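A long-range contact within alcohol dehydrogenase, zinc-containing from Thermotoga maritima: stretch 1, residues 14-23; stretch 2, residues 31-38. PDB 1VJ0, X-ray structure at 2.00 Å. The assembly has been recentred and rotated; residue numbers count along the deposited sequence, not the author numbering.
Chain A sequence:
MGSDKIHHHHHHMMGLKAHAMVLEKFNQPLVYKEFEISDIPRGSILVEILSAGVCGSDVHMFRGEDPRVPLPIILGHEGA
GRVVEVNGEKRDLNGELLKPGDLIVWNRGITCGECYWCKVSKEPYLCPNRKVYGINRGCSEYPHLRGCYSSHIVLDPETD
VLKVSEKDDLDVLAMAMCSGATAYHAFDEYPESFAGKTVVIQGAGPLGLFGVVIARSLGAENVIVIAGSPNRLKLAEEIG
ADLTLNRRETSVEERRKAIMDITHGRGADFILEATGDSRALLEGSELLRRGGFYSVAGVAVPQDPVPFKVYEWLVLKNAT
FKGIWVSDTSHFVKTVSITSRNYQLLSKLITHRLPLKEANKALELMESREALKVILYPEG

Stretch 1, residues 14-23: MGLKAHAMVL
Stretch 2 (31-38) VYKEFEIS

Two antiparallel strands form this contact, running through the paired residues Leu 16 to Val 22 and Val 31 to Ile 37, their N-to-C directions 151° apart and their axes approaching to 4.5 Å. The register sums to 53: Leu 16 lies opposite Ile 37, Ala 18 opposite Phe 35, Ala 20 opposite Lys 33 and Val 22 opposite Val 31, with CA atoms 5.0 to 5.5 Å apart. Between them come the non-hydrogen-bonded pairs, with CA to CA distances of 4.8 Å for Lys 17 and Glu 36, 4.2 Å for His 19 and Glu 34, and 4.7 Å for Met 21 and Tyr 32. All these residues are extended: phi runs from -72° (Tyr 32) to -157° (Ala 20) and psi from 112° (Met 21) to 167° (Ala 20).

Backbone hydrogen bonds set this register, two for each wide pair. Leu 16 N to Ile 37 O and Ile 37 N to Leu 16 O are both 2.8 Å; Ala 18 N to Phe 35 O is 3.0 Å and Phe 35 N to Ala 18 O 2.8 Å. Ala 20 N to Lys 33 O and Lys 33 N to Ala 20 O each measure 2.9 Å, while Val 22 N to Val 31 O and Val 31 N to Val 22 O each measure 2.8 Å. CA-H...O contacts supplement the ladder, such as His 19 CA to Lys 33 O at 3.2 Å and Glu 36 CA to Leu 16 O at 3.3 Å.

Just before Leu 16, Gly 15 (phi/psi -73/172) adds a backbone-to-side-chain bond. Glu 36 (chi1 t, chi2 t, chi3 11°) reaches across so that its OE2 accepts from Gly 15 N at 2.9 Å. Glycine suits this place sterically: an ideal CB would lie 2.5 Å from Glu 36 CG, a clash.

The hydrogen-bonded pairs share one face, where apolar residues, some beta-branched, suit the largely apolar packing. Phe 35 (chi1 m, chi2 86°) places CE1 4.0 Å from Ala 20 CB and CZ 4.2 Å from Val 22 CG2. The small, buried Ala 20 meets the ring, while Ala 18 CB lies 4.4 Å from Ile 37 CG1. Ile 37 (m, m) brings CG1 to 4.2 Å from Leu 16 CD2, with Leu 16 at chi1 t and chi2 138°. At the other end, Val 22 (t) meets Val 31 (m), Val 22 CB to Val 31 CG2 4.2 Å. Lys 33 (t, t, -149°, t) keeps its CB 4.1 Å from Val 22 CG2, while its end leads away, compatible with its exposure.

The other face is more polar; exposed Lys 17 is modelled only to CB. Tyr 32 (chi1 t, chi2 83°) packs CE1 3.5 Å from His 19 CB; the His 19 ring (chi1 p, chi2 -88°) meets the tyrosine ring obliquely, centroids 5.6 Å apart and planes at 40°. Buried Met 21 (m, m, m) sets SD 3.8 Å from Tyr 32 CB. Along its own strand, Tyr 32 OH donates to Glu 34 OE2 at 2.6 Å, with Glu 34 at m, t, -10°. Altogether 709 Å² is buried, both sides summed, with Val 22 the most covered residue (76 Å²).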

ATOM      1  N   MET A  14     -40.305 -37.698 -12.573  1.00 38.61           N
ATOM      2  CA  MET A  14     -38.919 -38.216 -12.281  1.00 38.30           C
ATOM      3  C   MET A  14     -37.962 -37.099 -11.894  1.00 37.09           C
ATOM      4  O   MET A  14     -37.106 -37.293 -11.024  1.00 37.74           O
ATOM      5  CB  MET A  14     -38.319 -38.962 -13.492  1.00 39.21           C
ATOM      6  CG  MET A  14     -39.167 -40.108 -14.059  1.00 40.84           C
ATOM      7  SD  MET A  14     -39.707 -41.296 -12.821  1.00 44.27           S
ATOM      8  CE  MET A  14     -40.242 -42.672 -13.829  1.00 42.13           C
ATOM      9  N   GLY A  15     -38.093 -35.942 -12.550  1.00 35.61           N
ATOM     10  CA  GLY A  15     -37.256 -34.783 -12.282  1.00 33.93           C
ATOM     11  C   GLY A  15     -37.587 -34.092 -10.971  1.00 32.83           C
ATOM     12  O   GLY A  15     -38.566 -34.405 -10.329  1.00 31.34           O
ATOM     13  N   LEU A  16     -36.762 -33.123 -10.591  1.00 32.54           N
ATOM     14  CA  LEU A  16     -37.030 -32.289  -9.414  1.00 32.62           C
ATOM     15  C   LEU A  16     -38.040 -31.220  -9.789  1.00 32.02           C
ATOM     16  O   LEU A  16     -37.909 -30.559 -10.828  1.00 32.00           O
ATOM     17  CB  LEU A  16     -35.721 -31.678  -8.901  1.00 31.91           C
ATOM     18  CG  LEU A  16     -35.783 -30.671  -7.761  1.00 34.53           C
ATOM     19  CD1 LEU A  16     -34.680 -30.922  -6.762  1.00 37.47           C
ATOM     20  CD2 LEU A  16     -35.634 -29.269  -8.313  1.00 36.71           C
ATOM     21  N   LYS A  17     -39.082 -31.086  -8.973  1.00 32.52           N
ATOM     22  CA  LYS A  17     -40.130 -30.075  -9.201  1.00 31.98           C
ATOM     23  C   LYS A  17     -39.735 -28.776  -8.503  1.00 31.16           C
ATOM     24  O   LYS A  17     -39.618 -28.740  -7.284  1.00 31.49           O
ATOM     25  CB  LYS A  17     -41.493 -30.560  -8.670  1.00 32.44           C
ATOM     26  N   ALA A  18     -39.493 -27.719  -9.285  1.00 29.88           N
ATOM     27  CA  ALA A  18     -39.154 -26.418  -8.736  1.00 29.10           C
ATOM     28  C   ALA A  18     -40.218 -25.391  -9.162  1.00 28.04           C
ATOM     29  O   ALA A  18     -41.039 -25.654 -10.058  1.00 28.13           O
ATOM     30  CB  ALA A  18     -37.785 -26.006  -9.218  1.00 28.68           C
ATOM     31  N   HIS A  19     -40.195 -24.240  -8.505  1.00 26.81           N
ATOM     32  CA  HIS A  19     -41.065 -23.132  -8.847  1.00 25.87           C
ATOM     33  C   HIS A  19     -40.362 -21.808  -8.589  1.00 26.24           C
ATOM     34  O   HIS A  19     -39.388 -21.736  -7.813  1.00 25.89           O
ATOM     35  CB  HIS A  19     -42.377 -23.202  -8.094  1.00 26.00           C
ATOM     36  CG  HIS A  19     -42.243 -23.052  -6.609  1.00 25.41           C
ATOM     37  ND1 HIS A  19     -42.019 -24.120  -5.779  1.00 26.20           N
ATOM     38  CD2 HIS A  19     -42.303 -21.960  -5.808  1.00 29.51           C
ATOM     39  CE1 HIS A  19     -41.972 -23.708  -4.522  1.00 29.98           C
ATOM     40  NE2 HIS A  19     -42.113 -22.391  -4.509  1.00 30.48           N
ATOM     41  N   ALA A  20     -40.845 -20.762  -9.263  1.00 24.63           N
ATOM     42  CA  ALA A  20     -40.250 -19.452  -9.131  1.00 23.91           C
ATOM     43  C   ALA A  20     -41.241 -18.360  -9.501  1.00 24.12           C
ATOM     44  O   ALA A  20     -42.315 -18.610 -10.057  1.00 23.42           O
ATOM     45  CB  ALA A  20     -38.969 -19.395 -10.009  1.00 25.15           C
ATOM     46  N   MET A  21     -40.868 -17.146  -9.147  1.00 24.37           N
ATOM     47  CA  MET A  21     -41.613 -15.955  -9.473  1.00 24.68           C
ATOM     48  C   MET A  21     -40.844 -15.226 -10.558  1.00 25.13           C
ATOM     49  O   MET A  21     -39.750 -14.745 -10.325  1.00 25.02           O
ATOM     50  CB  MET A  21     -41.782 -15.079  -8.237  1.00 25.07           C
ATOM     51  CG  MET A  21     -42.621 -15.754  -7.169  1.00 27.03           C
ATOM     52  SD  MET A  21     -44.326 -16.136  -7.636  1.00 28.24           S
ATOM     53  CE  MET A  21     -45.021 -14.494  -7.639  1.00 25.87           C
ATOM     54  N   VAL A  22     -41.451 -15.206 -11.741  1.00 24.67           N
ATOM     55  CA  VAL A  22     -40.828 -14.766 -12.972  1.00 25.55           C
ATOM     56  C   VAL A  22     -41.310 -13.349 -13.334  1.00 25.24           C
ATOM     57  O   VAL A  22     -42.487 -13.080 -13.313  1.00 25.66           O
ATOM     58  CB  VAL A  22     -41.155 -15.771 -14.077  1.00 24.50           C
ATOM     59  CG1 VAL A  22     -40.549 -15.364 -15.435  1.00 25.37           C
ATOM     60  CG2 VAL A  22     -40.678 -17.177 -13.621  1.00 26.18           C
ATOM     61  N   LEU A  23     -40.362 -12.492 -13.686  1.00 26.00           N
ATOM     62  CA  LEU A  23     -40.631 -11.226 -14.344  1.00 26.27           C
ATOM     63  C   LEU A  23     -40.704 -11.484 -15.842  1.00 27.42           C
ATOM     64  O   LEU A  23     -39.693 -11.863 -16.456  1.00 27.37           O
ATOM     65  CB  LEU A  23     -39.477 -10.260 -14.085  1.00 26.72           C
ATOM     66  CG  LEU A  23     -39.614  -8.831 -14.654  1.00 26.10           C
ATOM     67  CD1 LEU A  23     -40.786  -8.079 -13.981  1.00 26.65           C
ATOM     68  CD2 LEU A  23     -38.365  -8.122 -14.405  1.00 26.37           C
ATOM     69  N   VAL A  31     -44.915 -13.527 -12.035  1.00 26.90           N
ATOM     70  CA  VAL A  31     -45.841 -14.647 -12.175  1.00 27.48           C
ATOM     71  C   VAL A  31     -45.225 -15.966 -11.693  1.00 27.70           C
ATOM     72  O   VAL A  31     -44.030 -16.263 -11.927  1.00 27.70           O
ATOM     73  CB  VAL A  31     -46.365 -14.791 -13.618  1.00 28.06           C
ATOM     74  CG1 VAL A  31     -46.914 -13.468 -14.094  1.00 30.35           C
ATOM     75  CG2 VAL A  31     -45.301 -15.250 -14.545  1.00 30.77           C
ATOM     76  N   TYR A  32     -46.054 -16.724 -10.998  1.00 27.05           N
ATOM     77  CA  TYR A  32     -45.684 -18.008 -10.447  1.00 28.06           C
ATOM     78  C   TYR A  32     -45.544 -19.021 -11.587  1.00 28.25           C
ATOM     79  O   TYR A  32     -46.408 -19.148 -12.438  1.00 25.30           O
ATOM     80  CB  TYR A  32     -46.743 -18.446  -9.413  1.00 29.40           C
ATOM     81  CG  TYR A  32     -46.576 -19.876  -8.973  1.00 29.41           C
ATOM     82  CD1 TYR A  32     -45.677 -20.220  -7.974  1.00 31.18           C
ATOM     83  CD2 TYR A  32     -47.278 -20.887  -9.600  1.00 32.90           C
ATOM     84  CE1 TYR A  32     -45.479 -21.572  -7.606  1.00 31.45           C
ATOM     85  CE2 TYR A  32     -47.101 -22.230  -9.240  1.00 34.23           C
ATOM     86  CZ  TYR A  32     -46.191 -22.562  -8.248  1.00 32.29           C
ATOM     87  OH  TYR A  32     -46.036 -23.881  -7.890  1.00 33.38           O
ATOM     88  N   LYS A  33     -44.433 -19.738 -11.634  1.00 28.55           N
ATOM     89  CA  LYS A  33     -44.286 -20.747 -12.660  1.00 29.98           C
ATOM     90  C   LYS A  33     -43.562 -21.976 -12.101  1.00 29.93           C
ATOM     91  O   LYS A  33     -42.733 -21.855 -11.198  1.00 29.11           O
ATOM     92  CB  LYS A  33     -43.524 -20.178 -13.851  1.00 30.24           C
ATOM     93  CG  LYS A  33     -43.388 -21.225 -14.966  1.00 33.00           C
ATOM     94  CD  LYS A  33     -42.781 -20.645 -16.250  1.00 34.31           C
ATOM     95  CE  LYS A  33     -43.340 -21.388 -17.479  1.00 35.97           C
ATOM     96  NZ  LYS A  33     -42.753 -20.887 -18.739  1.00 37.45           N
ATOM     97  N   GLU A  34     -43.857 -23.142 -12.661  1.00 30.56           N
ATOM     98  CA  GLU A  34     -43.236 -24.391 -12.227  1.00 31.78           C
ATOM     99  C   GLU A  34     -42.289 -24.873 -13.291  1.00 31.33           C
ATOM    100  O   GLU A  34     -42.488 -24.579 -14.470  1.00 29.69           O
ATOM    101  CB  GLU A  34     -44.312 -25.421 -11.929  1.00 32.01           C
ATOM    102  CG  GLU A  34     -45.125 -25.010 -10.728  1.00 33.16           C
ATOM    103  CD  GLU A  34     -46.280 -25.951 -10.456  1.00 35.56           C
ATOM    104  OE1 GLU A  34     -46.577 -26.820 -11.315  1.00 41.23           O
ATOM    105  OE2 GLU A  34     -46.898 -25.810  -9.394  1.00 39.52           O
ATOM    106  N   PHE A  35     -41.237 -25.584 -12.861  1.00 31.81           N
ATOM    107  CA  PHE A  35     -40.171 -26.084 -13.758  1.00 32.15           C
ATOM    108  C   PHE A  35     -39.816 -27.515 -13.350  1.00 33.39           C
ATOM    109  O   PHE A  35     -39.951 -27.863 -12.205  1.00 34.27           O
ATOM    110  CB  PHE A  35     -38.915 -25.248 -13.646  1.00 32.32           C
ATOM    111  CG  PHE A  35     -39.119 -23.798 -13.943  1.00 30.40           C
ATOM    112  CD1 PHE A  35     -39.538 -22.920 -12.948  1.00 30.07           C
ATOM    113  CD2 PHE A  35     -38.884 -23.304 -15.205  1.00 31.01           C
ATOM    114  CE1 PHE A  35     -39.740 -21.558 -13.248  1.00 31.05           C
ATOM    115  CE2 PHE A  35     -39.055 -21.936 -15.511  1.00 31.86           C
ATOM    116  CZ  PHE A  35     -39.498 -21.078 -14.545  1.00 31.47           C
ATOM    117  N   GLU A  36     -39.368 -28.355 -14.277  1.00 33.66           N
ATOM    118  CA  GLU A  36     -38.927 -29.697 -13.884  1.00 33.13           C
ATOM    119  C   GLU A  36     -37.448 -29.736 -14.229  1.00 31.15           C
ATOM    120  O   GLU A  36     -37.045 -29.437 -15.359  1.00 29.54           O
ATOM    121  CB  GLU A  36     -39.723 -30.825 -14.591  1.00 33.30           C
ATOM    122  CG  GLU A  36     -39.040 -32.198 -14.439  1.00 34.65           C
ATOM    123  CD  GLU A  36     -39.810 -33.388 -14.989  1.00 37.49           C
ATOM    124  OE1 GLU A  36     -40.816 -33.180 -15.702  1.00 40.12           O
ATOM    125  OE2 GLU A  36     -39.402 -34.552 -14.709  1.00 40.73           O
ATOM    126  N   ILE A  37     -36.617 -30.047 -13.247  1.00 30.42           N
ATOM    127  CA  ILE A  37     -35.175 -29.986 -13.460  1.00 29.50           C
ATOM    128  C   ILE A  37     -34.679 -31.431 -13.482  1.00 29.80           C
ATOM    129  O   ILE A  37     -34.928 -32.176 -12.535  1.00 29.12           O
ATOM    130  CB  ILE A  37     -34.433 -29.169 -12.386  1.00 29.54           C
ATOM    131  CG1 ILE A  37     -34.975 -27.730 -12.207  1.00 30.15           C
ATOM    132  CG2 ILE A  37     -32.983 -29.137 -12.735  1.00 29.26           C
ATOM    133  CD1 ILE A  37     -35.086 -26.895 -13.512  1.00 31.04           C
ATOM    134  N   SER A  38     -34.057 -31.832 -14.603  1.00 30.42           N
ATOM    135  CA  SER A  38     -33.463 -33.166 -14.746  1.00 30.21           C
ATOM    136  C   SER A  38     -31.957 -32.947 -14.811  1.00 30.22           C
ATOM    137  O   SER A  38     -31.318 -32.711 -13.779  1.00 30.85           O
ATOM    138  CB  SER A  38     -34.024 -33.864 -15.965  1.00 30.43           C
ATOM    139  OG  SER A  38     -33.412 -35.133 -16.133  1.00 32.68           O
TER